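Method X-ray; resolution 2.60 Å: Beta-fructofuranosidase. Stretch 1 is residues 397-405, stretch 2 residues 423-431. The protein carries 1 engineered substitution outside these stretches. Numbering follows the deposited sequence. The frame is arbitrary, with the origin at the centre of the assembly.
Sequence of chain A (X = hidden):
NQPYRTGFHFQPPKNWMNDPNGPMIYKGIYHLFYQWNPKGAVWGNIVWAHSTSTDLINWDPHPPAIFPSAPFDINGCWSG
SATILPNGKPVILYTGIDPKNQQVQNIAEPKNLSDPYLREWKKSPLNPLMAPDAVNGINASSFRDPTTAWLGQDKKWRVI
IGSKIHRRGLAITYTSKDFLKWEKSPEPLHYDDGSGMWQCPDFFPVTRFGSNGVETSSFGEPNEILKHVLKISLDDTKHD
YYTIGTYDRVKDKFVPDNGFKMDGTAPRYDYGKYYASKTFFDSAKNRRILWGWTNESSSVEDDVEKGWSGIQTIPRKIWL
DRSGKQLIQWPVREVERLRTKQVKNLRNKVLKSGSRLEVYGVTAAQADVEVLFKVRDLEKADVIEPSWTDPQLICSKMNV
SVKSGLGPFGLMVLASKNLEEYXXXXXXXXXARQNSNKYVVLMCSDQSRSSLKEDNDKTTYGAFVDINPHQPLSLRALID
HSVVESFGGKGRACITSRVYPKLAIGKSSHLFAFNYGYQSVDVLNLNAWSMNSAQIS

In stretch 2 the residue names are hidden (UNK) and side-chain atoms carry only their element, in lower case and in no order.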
ATOM      1  N   LYS A 397       1.692 -18.501 -15.286  1.00 28.65           N
ATOM      2  CA  LYS A 397       2.003 -19.677 -16.110  1.00 29.52           C
ATOM      3  C   LYS A 397       0.990 -20.797 -15.849  1.00 29.34           C
ATOM      4  O   LYS A 397       0.840 -21.725 -16.643  1.00 29.49           O
ATOM      5  CB  LYS A 397       3.432 -20.165 -15.802  1.00 29.78           C
ATOM      6  CG  LYS A 397       4.301 -20.484 -17.019  1.00 31.40           C
ATOM      7  CD  LYS A 397       4.463 -19.286 -17.972  1.00 32.89           C
ATOM      8  CE  LYS A 397       5.092 -18.092 -17.280  1.00 31.33           C
ATOM      9  NZ  LYS A 397       6.379 -18.476 -16.644  1.00 32.98           N
ATOM     10  N   MET A 398       0.310 -20.718 -14.712  1.00 30.20           N
ATOM     11  CA  MET A 398      -0.712 -21.701 -14.365  1.00 31.11           C
ATOM     12  C   MET A 398      -1.988 -20.950 -14.011  1.00 31.43           C
ATOM     13  O   MET A 398      -2.172 -20.508 -12.876  1.00 30.62           O
ATOM     14  CB  MET A 398      -0.265 -22.575 -13.186  1.00 29.85           C
ATOM     15  CG  MET A 398       0.740 -23.646 -13.573  1.00 29.30           C
ATOM     16  SD  MET A 398       1.279 -24.631 -12.182  1.00 28.64           S
ATOM     17  CE  MET A 398       0.700 -26.250 -12.639  1.00 32.34           C
ATOM     18  N   ASN A 399      -2.852 -20.778 -15.004  1.00 32.23           N
ATOM     19  CA  ASN A 399      -4.103 -20.091 -14.768  1.00 35.24           C
ATOM     20  C   ASN A 399      -4.963 -20.885 -13.784  1.00 36.16           C
ATOM     21  O   ASN A 399      -4.496 -21.847 -13.161  1.00 36.32           O
ATOM     22  CB  ASN A 399      -4.865 -19.830 -16.087  1.00 36.40           C
ATOM     23  CG  ASN A 399      -4.864 -21.020 -17.029  1.00 38.48           C
ATOM     24  OD1 ASN A 399      -3.807 -21.511 -17.442  1.00 38.97           O
ATOM     25  ND2 ASN A 399      -6.053 -21.480 -17.392  1.00 40.05           N
ATOM     26  N   VAL A 400      -6.215 -20.463 -13.648  1.00 36.58           N
ATOM     27  CA  VAL A 400      -7.186 -21.067 -12.738  1.00 35.70           C
ATOM     28  C   VAL A 400      -7.583 -22.513 -13.080  1.00 35.13           C
ATOM     29  O   VAL A 400      -7.617 -23.375 -12.199  1.00 34.39           O
ATOM     30  CB  VAL A 400      -8.445 -20.167 -12.690  1.00 36.75           C
ATOM     31  CG1 VAL A 400      -9.397 -20.617 -11.586  1.00 36.47           C
ATOM     32  CG2 VAL A 400      -8.015 -18.712 -12.499  1.00 36.36           C
ATOM     33  N   SER A 401      -7.869 -22.770 -14.358  1.00 34.84           N
ATOM     34  CA  SER A 401      -8.279 -24.092 -14.827  1.00 33.52           C
ATOM     35  C   SER A 401      -7.206 -25.172 -14.840  1.00 32.95           C
ATOM     36  O   SER A 401      -7.463 -26.282 -15.304  1.00 31.98           O
ATOM     37  CB  SER A 401      -8.893 -23.988 -16.222  1.00 35.31           C
ATOM     38  OG  SER A 401     -10.194 -23.429 -16.164  1.00 36.62           O
ATOM     39  N   VAL A 402      -6.010 -24.854 -14.351  1.00 33.05           N
ATOM     40  CA  VAL A 402      -4.936 -25.840 -14.295  1.00 33.37           C
ATOM     41  C   VAL A 402      -4.899 -26.421 -12.896  1.00 33.69           C
ATOM     42  O   VAL A 402      -4.557 -25.725 -11.940  1.00 34.51           O
ATOM     43  CB  VAL A 402      -3.555 -25.228 -14.624  1.00 34.35           C
ATOM     44  CG1 VAL A 402      -2.470 -26.295 -14.481  1.00 32.88           C
ATOM     45  CG2 VAL A 402      -3.546 -24.667 -16.044  1.00 31.90           C
ATOM     46  N   LYS A 403      -5.253 -27.701 -12.797  1.00 35.03           N
ATOM     47  CA  LYS A 403      -5.312 -28.435 -11.529  1.00 35.82           C
ATOM     48  C   LYS A 403      -3.988 -28.673 -10.805  1.00 35.24           C
ATOM     49  O   LYS A 403      -2.919 -28.664 -11.405  1.00 35.95           O
ATOM     50  CB  LYS A 403      -5.988 -29.800 -11.733  1.00 38.42           C
ATOM     51  CG  LYS A 403      -7.481 -29.769 -12.057  1.00 40.16           C
ATOM     52  CD  LYS A 403      -8.101 -31.170 -11.972  1.00 40.96           C
ATOM     53  CE  LYS A 403      -9.577 -31.162 -12.361  1.00 41.55           C
ATOM     54  NZ  LYS A 403     -10.160 -32.534 -12.325  1.00 42.32           N
ATOM     55  N   SER A 404      -4.097 -28.896  -9.500  1.00 35.43           N
ATOM     56  CA  SER A 404      -2.966 -29.176  -8.620  1.00 35.14           C
ATOM     57  C   SER A 404      -3.469 -30.127  -7.533  1.00 34.19           C
ATOM     58  O   SER A 404      -4.681 -30.279  -7.334  1.00 33.44           O
ATOM     59  CB  SER A 404      -2.447 -27.900  -7.943  1.00 35.11           C
ATOM     60  OG  SER A 404      -2.059 -26.922  -8.883  1.00 38.67           O
ATOM     61  N   GLY A 405      -2.538 -30.767  -6.832  1.00 32.59           N
ATOM     62  CA  GLY A 405      -2.924 -31.658  -5.756  1.00 29.31           C
ATOM     63  C   GLY A 405      -3.696 -30.826  -4.747  1.00 26.27           C
ATOM     64  O   GLY A 405      -4.862 -31.085  -4.481  1.00 27.47           O
ATOM     65  N   UNK A 423     -13.301 -12.852 -10.974  1.00 32.59           N
ATOM     66  CA  UNK A 423     -11.959 -12.639 -10.454  1.00 30.12           C
ATOM     67  C   UNK A 423     -11.713 -13.778  -9.494  1.00 30.01           C
ATOM     68  O   UNK A 423     -12.615 -14.185  -8.777  1.00 33.80           O
ATOM     69  c   UNK A 423     -10.636 -11.212  -8.866  1.00 25.84           C
ATOM     70  c   UNK A 423     -11.850 -11.270  -9.775  1.00 28.26           C
ATOM     71  o   UNK A 423     -11.743 -10.259 -10.791  1.00 24.66           O
ATOM     72  N   UNK A 424     -10.502 -14.313  -9.483  1.00 29.63           N
ATOM     73  CA  UNK A 424     -10.246 -15.461  -8.635  1.00 29.38           C
ATOM     74  C   UNK A 424      -8.965 -15.483  -7.833  1.00 29.29           C
ATOM     75  O   UNK A 424      -7.917 -15.883  -8.329  1.00 30.53           O
ATOM     76  c   UNK A 424     -10.320 -16.714  -9.499  1.00 31.04           C
ATOM     77  o   UNK A 424      -9.663 -16.478 -10.741  1.00 32.28           O
ATOM     78  N   UNK A 425      -9.058 -15.055  -6.582  1.00 27.92           N
ATOM     79  CA  UNK A 425      -7.914 -15.079  -5.693  1.00 25.83           C
ATOM     80  C   UNK A 425      -7.996 -16.439  -5.006  1.00 26.57           C
ATOM     81  O   UNK A 425      -9.062 -16.841  -4.524  1.00 26.06           O
ATOM     82  c   UNK A 425      -6.900 -14.108  -3.634  1.00 23.10           C
ATOM     83  c   UNK A 425      -8.011 -13.969  -4.652  1.00 25.01           C
ATOM     84  c   UNK A 425      -7.949 -12.615  -5.349  1.00 26.49           C
ATOM     85  N   UNK A 426      -6.884 -17.159  -4.965  1.00 25.50           N
ATOM     86  CA  UNK A 426      -6.901 -18.471  -4.356  1.00 25.13           C
ATOM     87  C   UNK A 426      -5.534 -18.887  -3.852  1.00 25.75           C
ATOM     88  O   UNK A 426      -4.581 -18.108  -3.888  1.00 26.29           O
ATOM     89  c   UNK A 426      -5.338 -19.993  -6.713  1.00 26.50           C
ATOM     90  c   UNK A 426      -5.134 -19.420  -9.032  1.00 25.91           C
ATOM     91  o   UNK A 426      -4.393 -19.400 -10.192  1.00 24.30           O
ATOM     92  c   UNK A 426      -4.595 -19.977  -7.884  1.00 26.18           C
ATOM     93  c   UNK A 426      -6.414 -18.886  -9.013  1.00 27.10           C
ATOM     94  c   UNK A 426      -6.623 -19.467  -6.665  1.00 24.89           C
ATOM     95  c   UNK A 426      -7.412 -19.476  -5.380  1.00 25.69           C
ATOM     96  c   UNK A 426      -7.152 -18.915  -7.826  1.00 26.88           C
ATOM     97  N   UNK A 427      -5.463 -20.131  -3.391  1.00 25.17           N
ATOM     98  CA  UNK A 427      -4.247 -20.734  -2.853  1.00 24.89           C
ATOM     99  C   UNK A 427      -3.865 -22.001  -3.605  1.00 25.60           C
ATOM    100  O   UNK A 427      -4.704 -22.626  -4.256  1.00 25.55           O
ATOM    101  c   UNK A 427      -5.681 -19.698   0.257  1.00 25.39           C
ATOM    102  c   UNK A 427      -4.599 -17.845   1.356  1.00 23.63           C
ATOM    103  c   UNK A 427      -4.513 -19.973  -0.452  1.00 26.12           C
ATOM    104  c   UNK A 427      -5.729 -18.638   1.162  1.00 24.85           C
ATOM    105  c   UNK A 427      -3.428 -18.113   0.647  1.00 22.80           C
ATOM    106  c   UNK A 427      -4.449 -21.130  -1.395  1.00 24.43           C
ATOM    107  c   UNK A 427      -3.392 -19.170  -0.249  1.00 25.73           C
ATOM    108  N   UNK A 428      -2.585 -22.366  -3.495  1.00 25.37           N
ATOM    109  CA  UNK A 428      -2.010 -23.581  -4.082  1.00 22.83           C
ATOM    110  C   UNK A 428      -0.890 -24.019  -3.140  1.00 23.77           C
ATOM    111  O   UNK A 428       0.032 -23.256  -2.878  1.00 21.71           O
ATOM    112  n   UNK A 428      -2.564 -22.451  -8.892  1.00 16.01           N
ATOM    113  c   UNK A 428      -2.289 -23.319  -9.847  1.00 14.04           C
ATOM    114  c   UNK A 428      -1.421 -23.299  -5.450  1.00 21.08           C
ATOM    115  c   UNK A 428      -1.833 -22.376  -7.642  1.00 17.22           C
ATOM    116  c   UNK A 428      -2.408 -23.254  -6.570  1.00 18.84           C
ATOM    117  n   UNK A 428      -2.992 -23.305 -10.965  1.00 17.04           N
ATOM    118  n   UNK A 428      -1.301 -24.184  -9.686  1.00 16.56           N
ATOM    119  N   UNK A 429      -0.978 -25.241  -2.621  1.00 25.32           N
ATOM    120  CA  UNK A 429       0.034 -25.750  -1.694  1.00 25.54           C
ATOM    121  C   UNK A 429       0.938 -26.794  -2.347  1.00 26.48           C
ATOM    122  O   UNK A 429       0.477 -27.732  -2.992  1.00 25.56           O
ATOM    123  c   UNK A 429       0.506 -26.888   0.514  1.00 23.38           C
ATOM    124  c   UNK A 429      -1.573 -25.482   0.277  1.00 25.33           C
ATOM    125  c   UNK A 429      -0.598 -26.427  -0.432  1.00 25.41           C
ATOM    126  c   UNK A 429      -0.963 -24.212   0.814  1.00 28.13           C
ATOM    127  N   UNK A 430       2.235 -26.627  -2.151  1.00 28.88           N
ATOM    128  CA  UNK A 430       3.207 -27.556  -2.676  1.00 31.31           C
ATOM    129  C   UNK A 430       4.227 -27.804  -1.578  1.00 32.16           C
ATOM    130  O   UNK A 430       4.227 -27.116  -0.552  1.00 31.20           O
ATOM    131  c   UNK A 430       1.352 -27.538  -6.668  1.00 41.35           C
ATOM    132  c   UNK A 430       3.891 -26.973  -3.910  1.00 34.35           C
ATOM    133  c   UNK A 430       2.788 -25.434  -5.563  1.00 39.11           C
ATOM    134  c   UNK A 430       2.227 -27.764  -5.617  1.00 39.11           C
ATOM    135  c   UNK A 430       1.916 -25.196  -6.614  1.00 40.56           C
ATOM    136  c   UNK A 430       2.953 -26.718  -5.053  1.00 37.94           C
ATOM    137  c   UNK A 430       1.194 -26.250  -7.172  1.00 41.88           C
ATOM    138  N   UNK A 431       5.092 -28.789  -1.795  1.00 33.43           N
ATOM    139  CA  UNK A 431       6.130 -29.130  -0.828  1.00 34.72           C
ATOM    140  C   UNK A 431       7.426 -28.437  -1.227  1.00 34.15           C
ATOM    141  O   UNK A 431       7.822 -28.484  -2.386  1.00 34.13           O
ATOM    142  c   UNK A 431       5.330 -32.926  -0.294  1.00 38.83           C
ATOM    143  c   UNK A 431       5.053 -31.466  -0.665  1.00 38.05           C
ATOM    144  c   UNK A 431       4.038 -33.724  -0.159  1.00 39.77           C
ATOM    145  n   UNK A 431       4.261 -35.135   0.293  1.00 40.83           N
ATOM    146  c   UNK A 431       6.343 -30.650  -0.793  1.00 35.54           C
TER

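Position 423 has three side-chain atoms: one carbon carrying an oxygen and a second carbon. They do not reach stretch 1. A branched carbon with one hydroxyl and one methyl is threonine, Thr423. Its hydroxyl is hydrogen-bonded elsewhere in the structure.

Position 424 has one carbon and then one oxygen. The oxygen lies 3.3 Å from CG2 of Val400, and the CA-to-CB bond points toward stretch 1. This is serine, Ser424.

Position 425 has three carbons, forked at the first. The side chain is out of reach of stretch 1. The short symmetric fork gives valine, Val425.

Position 426 has one carbon, then a six-carbon ring bearing an oxygen. The ring edge meets Val400, and the oxygen approaches the chain at Met398 and Asn399. This is tyrosine, Tyr426. Its CE2 is 3.8 Å from Val400 CG2, an apolar contact near the ring plane.

Position 427 has one carbon and a six-carbon ring without oxygen. It is out of reach of stretch 1. This is phenylalanine, Phe427.

Position 428 has three carbons, a nitrogen, and a carbon carrying two more nitrogens. The planar end lies among the backbone oxygens of Met398, Asn399 and Val402. This is arginine, Arg428. Its CA-to-CB bond points sideways, but the extended chain brings the guanidinium nearer. Arg428 NH2 donates a weak hydrogen bond to Asn399 O at 3.0 Å; the N-H...O angle is only 125°. NH2 of Arg428 is also 3.0 Å from Val402 O.

Position 429 has four carbons, forked at the first, with one arm two carbons long. Its end leads away from stretch 1. This is isoleucine, Ile429.

Position 430 has one carbon and a six-carbon ring with no oxygen. The ring edge faces the Ser404 hydroxyl. This is phenylalanine, Phe430, with CZ 3.7 Å from Ser404 OG.

Position 431 has four carbons in a row ending in nitrogen. It does not reach stretch 1. This is lysine, Lys431, with NZ hydrogen-bonded elsewhere in the structure.

The contact joins a strand to a loop containing a type I beta turn from Asn399 to Val402. Arg428 has the largest covered area, 91 Å² of the 361 Å² buried in total. Its NH2 group lies near the carbonyl oxygens of both end residues of the turn. Val400 packs against Ser424 and Tyr426, while Ser404 lies near Arg428 and Phe430. Packing therefore accompanies a polar contact with one weak hydrogen bond.

Stretch 2 (423-431) TSVYFRIFK
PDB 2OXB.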